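Local atomic coordinates of UDP-N-acetylglucosamine 2-epimerase (Methanocaldococcus jannaschii, PDB entry 4NES), a protein that probably catalyses the reversible epimerisation at C-2 of UDP-N-acetylglucosamine to give UDP-N-acetylmannosamine, and forms a homodimer. Residues A[141-145]-A[357-361]; A[227-232]-A[330-335]. All coordinates share one frame; numbering follows the deposited sequence.

Contact 1: A[141-145]-A[357-361]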
loop_
_atom_site.group_PDB
_atom_site.type_symbol
_atom_site.label_atom_id
_atom_site.label_comp_id
_atom_site.label_asym_id
_atom_site.label_seq_id
_atom_site.Cartn_x
_atom_site.Cartn_y
_atom_site.Cartn_z
ATOM N N SER A 141 -1.223 6.211 -11.515
ATOM C CA SER A 141 -0.910 6.348 -12.930
ATOM C C SER A 141 -0.549 7.786 -13.308
ATOM O O SER A 141 0.197 8.013 -14.264
ATOM C CB SER A 141 -2.087 5.863 -13.770
ATOM O OG SER A 141 -2.216 4.457 -13.663
ATOM N N TYR A 142 -1.076 8.746 -12.558
ATOM C CA TYR A 142 -0.718 10.151 -12.718
ATOM C C TYR A 142 -0.312 10.663 -11.351
ATOM O O TYR A 142 -1.064 10.513 -10.378
ATOM C CB TYR A 142 -1.906 10.978 -13.217
ATOM C CG TYR A 142 -2.484 10.535 -14.534
ATOM C CD1 TYR A 142 -3.420 9.514 -14.585
ATOM C CD2 TYR A 142 -2.117 11.156 -15.724
ATOM C CE1 TYR A 142 -3.965 9.112 -15.780
ATOM C CE2 TYR A 142 -2.665 10.751 -16.933
ATOM C CZ TYR A 142 -3.587 9.731 -16.947
ATOM O OH TYR A 142 -4.145 9.314 -18.136
ATOM N N LEU A 143 0.860 11.289 -11.278
ATOM C CA LEU A 143 1.380 11.812 -10.021
ATOM C C LEU A 143 1.531 13.307 -10.179
ATOM O O LEU A 143 2.426 13.779 -10.886
ATOM C CB LEU A 143 2.713 11.161 -9.669
ATOM C CG LEU A 143 2.495 9.686 -9.323
ATOM C CD1 LEU A 143 2.852 8.774 -10.471
ATOM C CD2 LEU A 143 3.243 9.289 -8.069
ATOM N N PHE A 144 0.617 14.042 -9.562
ATOM C CA PHE A 144 0.607 15.490 -9.686
ATOM C C PHE A 144 1.402 16.083 -8.537
ATOM O O PHE A 144 0.885 16.289 -7.441
ATOM C CB PHE A 144 -0.834 16.003 -9.738
ATOM C CG PHE A 144 -1.578 15.521 -10.945
ATOM C CD1 PHE A 144 -1.178 15.929 -12.208
ATOM C CD2 PHE A 144 -2.643 14.633 -10.831
ATOM C CE1 PHE A 144 -1.842 15.488 -13.341
ATOM C CE2 PHE A 144 -3.318 14.194 -11.958
ATOM C CZ PHE A 144 -2.915 14.616 -13.216
ATOM N N ALA A 145 2.678 16.337 -8.808
ATOM C CA ALA A 145 3.623 16.811 -7.809
ATOM C C ALA A 145 3.556 18.329 -7.692
ATOM O O ALA A 145 3.388 19.034 -8.691
ATOM C CB ALA A 145 5.033 16.363 -8.174
ATOM N N ILE A 357 -4.281 20.137 -13.975
ATOM C CA ILE A 357 -4.586 18.742 -13.654
ATOM C C ILE A 357 -5.716 18.204 -14.520
ATOM O O ILE A 357 -5.598 17.120 -15.099
ATOM C CB ILE A 357 -4.932 18.600 -12.170
ATOM C CG1 ILE A 357 -3.653 18.732 -11.342
ATOM C CG2 ILE A 357 -5.585 17.240 -11.889
ATOM C CD1 ILE A 357 -3.903 18.911 -9.847
ATOM N N VAL A 358 -6.794 18.971 -14.651
ATOM C CA VAL A 358 -7.914 18.535 -15.473
ATOM C C VAL A 358 -7.523 18.434 -16.954
ATOM O O VAL A 358 -7.949 17.509 -17.648
ATOM C CB VAL A 358 -9.153 19.438 -15.252
ATOM C CG1 VAL A 358 -10.274 19.090 -16.211
ATOM C CG2 VAL A 358 -9.654 19.284 -13.834
ATOM N N ARG A 359 -6.707 19.368 -17.446
ATOM C CA ARG A 359 -6.221 19.277 -18.826
ATOM C C ARG A 359 -5.401 18.003 -19.046
ATOM O O ARG A 359 -5.594 17.294 -20.036
ATOM C CB ARG A 359 -5.405 20.518 -19.216
ATOM C CG ARG A 359 -4.942 20.497 -20.670
ATOM C CD ARG A 359 -4.076 21.720 -20.990
ATOM N NE ARG A 359 -3.399 21.591 -22.282
ATOM C CZ ARG A 359 -3.914 21.990 -23.439
ATOM N NH1 ARG A 359 -5.119 22.540 -23.475
ATOM N NH2 ARG A 359 -3.225 21.837 -24.565
ATOM N N ILE A 360 -4.502 17.701 -18.114
ATOM C CA ILE A 360 -3.688 16.491 -18.228
ATOM C C ILE A 360 -4.548 15.231 -18.253
ATOM O O ILE A 360 -4.308 14.326 -19.062
ATOM C CB ILE A 360 -2.616 16.410 -17.114
ATOM C CG1 ILE A 360 -1.569 17.503 -17.327
ATOM C CG2 ILE A 360 -1.940 15.028 -17.087
ATOM C CD1 ILE A 360 -0.693 17.794 -16.117
ATOM N N LEU A 361 -5.563 15.173 -17.394
ATOM C CA LEU A 361 -6.422 13.997 -17.341
ATOM C C LEU A 361 -7.263 13.899 -18.602
ATOM O O LEU A 361 -7.563 12.804 -19.061
ATOM C CB LEU A 361 -7.315 14.022 -16.102
ATOM C CG LEU A 361 -6.585 13.911 -14.767
ATOM C CD1 LEU A 361 -7.601 14.053 -13.643
ATOM C CD2 LEU A 361 -5.830 12.589 -14.660
HETATM O O HOH W 1 -7.099 10.310 -17.875
#
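Leu361 and Ile357 each lay a methyl over the face of an aromatic ring on strand 142-145. Leu361 CD2 stands 3.9 Å from the centroid of the Tyr142 ring and only 10° off its normal, a well-centred CH-pi contact. Ile357 CG2 covers one face of Phe144 at 4.0 Å from that ring's centroid, displaced toward the rim on the CE2 side, while its CG1 reaches the inner part of the ring at CG and CD1. The outer edge of Phe144 is met close to its plane by two methyls: Ile360 CG2 lies 3.8 Å from Phe144 CE1, and Leu361 CD2 lies 3.8 Å from Phe144 CZ. One leucine methyl therefore serves both aromatics, over the face of Tyr142 and at the edge of Phe144. The Leu361 CG is anti to the carbonyl carbon (chi1 -66°), which turns its end toward the strand although CB does not point there. Ile360 also brings CG2 to 4.1 Å from Tyr142 CD2, its side chain running past the ring in the opposite direction. The only polar link is indirect: a water 3.1 Å from Tyr142 OH donates a hydrogen bond of 2.8 Å to Leu361 O. Farther in, Phe144 and Leu361 rest on Ala114 and Ile357 on Val116 of the adjoining strand 112-116, and Ile360 touches Phe165 on the other neighbouring strand. Strand and helix run nearly antiparallel, at 161°, as in the alpha/beta layers of a Rossmann-like domain. Here the helix is the last of the chain, 353-363, packed on the parallel sheet of the N-terminal domain; such a return of the C-terminal helix to the first domain is characteristic of the GT-B fold.

Contact 2: A[227-232]-A[330-335]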
loop_
_atom_site.group_PDB
_atom_site.type_symbol
_atom_site.label_atom_id
_atom_site.label_comp_id
_atom_site.label_asym_id
_atom_site.label_seq_id
_atom_site.Cartn_x
_atom_site.Cartn_y
_atom_site.Cartn_z
ATOM N N GLU A 227 4.300 29.390 27.867
ATOM C CA GLU A 227 5.532 30.151 28.010
ATOM C C GLU A 227 5.665 31.285 26.988
ATOM O O GLU A 227 6.116 32.381 27.334
ATOM C CB GLU A 227 6.725 29.210 27.922
ATOM C CG GLU A 227 7.903 29.625 28.754
ATOM C CD GLU A 227 8.847 28.480 28.982
ATOM O OE1 GLU A 227 8.511 27.594 29.793
ATOM O OE2 GLU A 227 9.918 28.460 28.345
ATOM N N ILE A 228 5.291 31.010 25.735
ATOM C CA ILE A 228 5.233 32.032 24.688
ATOM C C ILE A 228 4.413 33.222 25.147
ATOM O O ILE A 228 4.805 34.374 24.983
ATOM C CB ILE A 228 4.529 31.488 23.413
ATOM C CG1 ILE A 228 5.470 30.644 22.571
ATOM C CG2 ILE A 228 3.971 32.629 22.555
ATOM C CD1 ILE A 228 4.818 30.212 21.273
ATOM N N ILE A 229 3.250 32.916 25.713
ATOM C CA ILE A 229 2.318 33.919 26.183
ATOM C C ILE A 229 2.957 34.822 27.243
ATOM O O ILE A 229 2.818 36.041 27.204
ATOM C CB ILE A 229 1.075 33.237 26.765
ATOM C CG1 ILE A 229 0.305 32.505 25.660
ATOM C CG2 ILE A 229 0.201 34.249 27.487
ATOM C CD1 ILE A 229 -0.737 31.538 26.180
ATOM N N GLU A 230 3.670 34.212 28.181
ATOM C CA GLU A 230 4.282 34.950 29.279
ATOM C C GLU A 230 5.480 35.774 28.826
ATOM O O GLU A 230 5.685 36.896 29.286
ATOM C CB GLU A 230 4.704 33.971 30.368
ATOM C CG GLU A 230 3.529 33.302 31.049
ATOM C CD GLU A 230 3.903 31.994 31.710
ATOM O OE1 GLU A 230 5.092 31.610 31.654
ATOM O OE2 GLU A 230 2.997 31.343 32.274
ATOM N N ILE A 231 6.272 35.213 27.919
ATOM C CA ILE A 231 7.499 35.862 27.477
ATOM C C ILE A 231 7.218 36.994 26.495
ATOM O O ILE A 231 7.820 38.066 26.585
ATOM C CB ILE A 231 8.474 34.835 26.859
ATOM C CG1 ILE A 231 9.064 33.954 27.963
ATOM C CG2 ILE A 231 9.582 35.520 26.074
ATOM C CD1 ILE A 231 9.929 32.832 27.447
ATOM N N TYR A 232 6.284 36.765 25.575
ATOM C CA TYR A 232 6.018 37.724 24.508
ATOM C C TYR A 232 4.743 38.545 24.703
ATOM O O TYR A 232 4.464 39.455 23.918
ATOM C CB TYR A 232 6.010 37.006 23.153
ATOM C CG TYR A 232 7.342 36.380 22.818
ATOM C CD1 TYR A 232 8.392 37.155 22.344
ATOM C CD2 TYR A 232 7.561 35.023 23.000
ATOM C CE1 TYR A 232 9.616 36.597 22.047
ATOM C CE2 TYR A 232 8.790 34.450 22.703
ATOM C CZ TYR A 232 9.812 35.247 22.224
ATOM O OH TYR A 232 11.037 34.695 21.930
ATOM N N LEU A 330 11.003 26.591 20.548
ATOM C CA LEU A 330 9.811 27.386 20.263
ATOM C C LEU A 330 10.023 28.848 20.652
ATOM O O LEU A 330 9.691 29.759 19.895
ATOM C CB LEU A 330 8.600 26.800 20.984
ATOM C CG LEU A 330 7.306 27.606 20.913
ATOM C CD1 LEU A 330 6.840 27.765 19.476
ATOM C CD2 LEU A 330 6.241 26.914 21.751
ATOM N N ILE A 331 10.597 29.075 21.830
ATOM C CA ILE A 331 10.846 30.437 22.285
ATOM C C ILE A 331 11.780 31.187 21.334
ATOM O O ILE A 331 11.497 32.324 20.949
ATOM C CB ILE A 331 11.403 30.462 23.728
ATOM C CG1 ILE A 331 10.349 29.943 24.708
ATOM C CG2 ILE A 331 11.839 31.868 24.116
ATOM C CD1 ILE A 331 9.016 30.674 24.624
ATOM N N LYS A 332 12.876 30.545 20.944
ATOM C CA LYS A 332 13.835 31.172 20.038
ATOM C C LYS A 332 13.208 31.433 18.671
ATOM O O LYS A 332 13.418 32.492 18.074
ATOM C CB LYS A 332 15.082 30.307 19.874
ATOM C CG LYS A 332 16.088 30.858 18.866
ATOM C CD LYS A 332 16.640 32.213 19.302
ATOM C CE LYS A 332 17.749 32.685 18.372
ATOM N NZ LYS A 332 18.501 33.838 18.942
ATOM N N ALA A 333 12.434 30.467 18.186
ATOM C CA ALA A 333 11.756 30.610 16.899
ATOM C C ALA A 333 10.781 31.789 16.862
ATOM O O ALA A 333 10.663 32.466 15.838
ATOM C CB ALA A 333 11.042 29.327 16.539
ATOM N N VAL A 334 10.073 32.027 17.960
ATOM C CA VAL A 334 9.157 33.158 18.020
ATOM C C VAL A 334 9.925 34.466 17.860
ATOM O O VAL A 334 9.515 35.346 17.105
ATOM C CB VAL A 334 8.318 33.152 19.315
ATOM C CG1 VAL A 334 7.551 34.448 19.464
ATOM C CG2 VAL A 334 7.356 31.972 19.319
ATOM N N GLU A 335 11.057 34.583 18.552
ATOM C CA GLU A 335 11.894 35.770 18.419
ATOM C C GLU A 335 12.361 35.971 16.978
ATOM O O GLU A 335 12.264 37.071 16.434
ATOM C CB GLU A 335 13.102 35.687 19.352
ATOM C CG GLU A 335 13.928 36.958 19.395
ATOM C CD GLU A 335 15.075 36.867 20.378
ATOM O OE1 GLU A 335 15.211 37.777 21.223
ATOM O OE2 GLU A 335 15.842 35.884 20.303
#
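Tyr232 meets helix 330-335 with both its hydroxyl and its ring. Its OH donates a 2.6 Å hydrogen bond to Ile331 O, coming in tilted 34° from the carbonyl plane; the carbonyl oxygen lies near the ring's edge. Val334 CG1 sits over the centre of the ring, 3.5 Å from its centroid, in a close CH-pi contact, and Ile231 CG2, from the tyrosine's own helix, covers the opposite face toward the rim. The ring is thus held between two aliphatic groups. The CB of Tyr232 already faces the second helix, and a chi1 of -62°, with the ring placed opposite the carbonyl carbon, carries the hydroxyl across to it. Beside it, Ile331 acts as a knob in a hole formed by Glu227, Ile228, Ile231 and Tyr232, its CD1 meeting Ile231 CD1 tip to tip at 3.7 Å. Deeper down, Ile228 CD1 lies 3.6 Å from Leu330 CG and 3.7 Å from Val334 CG2, wedged between these two residues one helical turn apart. Glu227 runs across Ile331 at the outer margin, its OE1 engaged in a salt bridge with Lys327. Beneath the pair, Ile228 and Val334 both touch Phe202, and Leu330 and Val334 touch Ile303, so the two helices lie together on the same face of the C-terminal domain's parallel sheet. Their axes cross at -47°, 10.4 Å apart. Ile331 O also accepts its helical bond from Glu335 N, but weakly, at 3.3 Å. The carbonyl oxygen is therefore shared between the backbone of its own helix and the phenol, and the tyrosine ties the C-terminal turn of helix 215-232 to the middle of helix 327-338, adding a directional bond to an otherwise mainly apolar interface.

How the contacts relate
The two contacts lie on opposite sides of the chain's centre, 42 Å apart between centres, and serve different sheets of the two-domain fold. Contact 1 is buried and sets a strand against a covering helix; contact 2 is only partly buried and joins two helices lying side by side on a sheet. Both use methyl groups over aromatic faces, but the tyrosine hydroxyls differ: one reaches the facing backbone through water, the other directly. Along the chain, contact 2 falls inside the span closed by contact 1. Helices 327-338 and 353-363 are successive, yet the first stays with the C-terminal domain while the second packs on the N-terminal one.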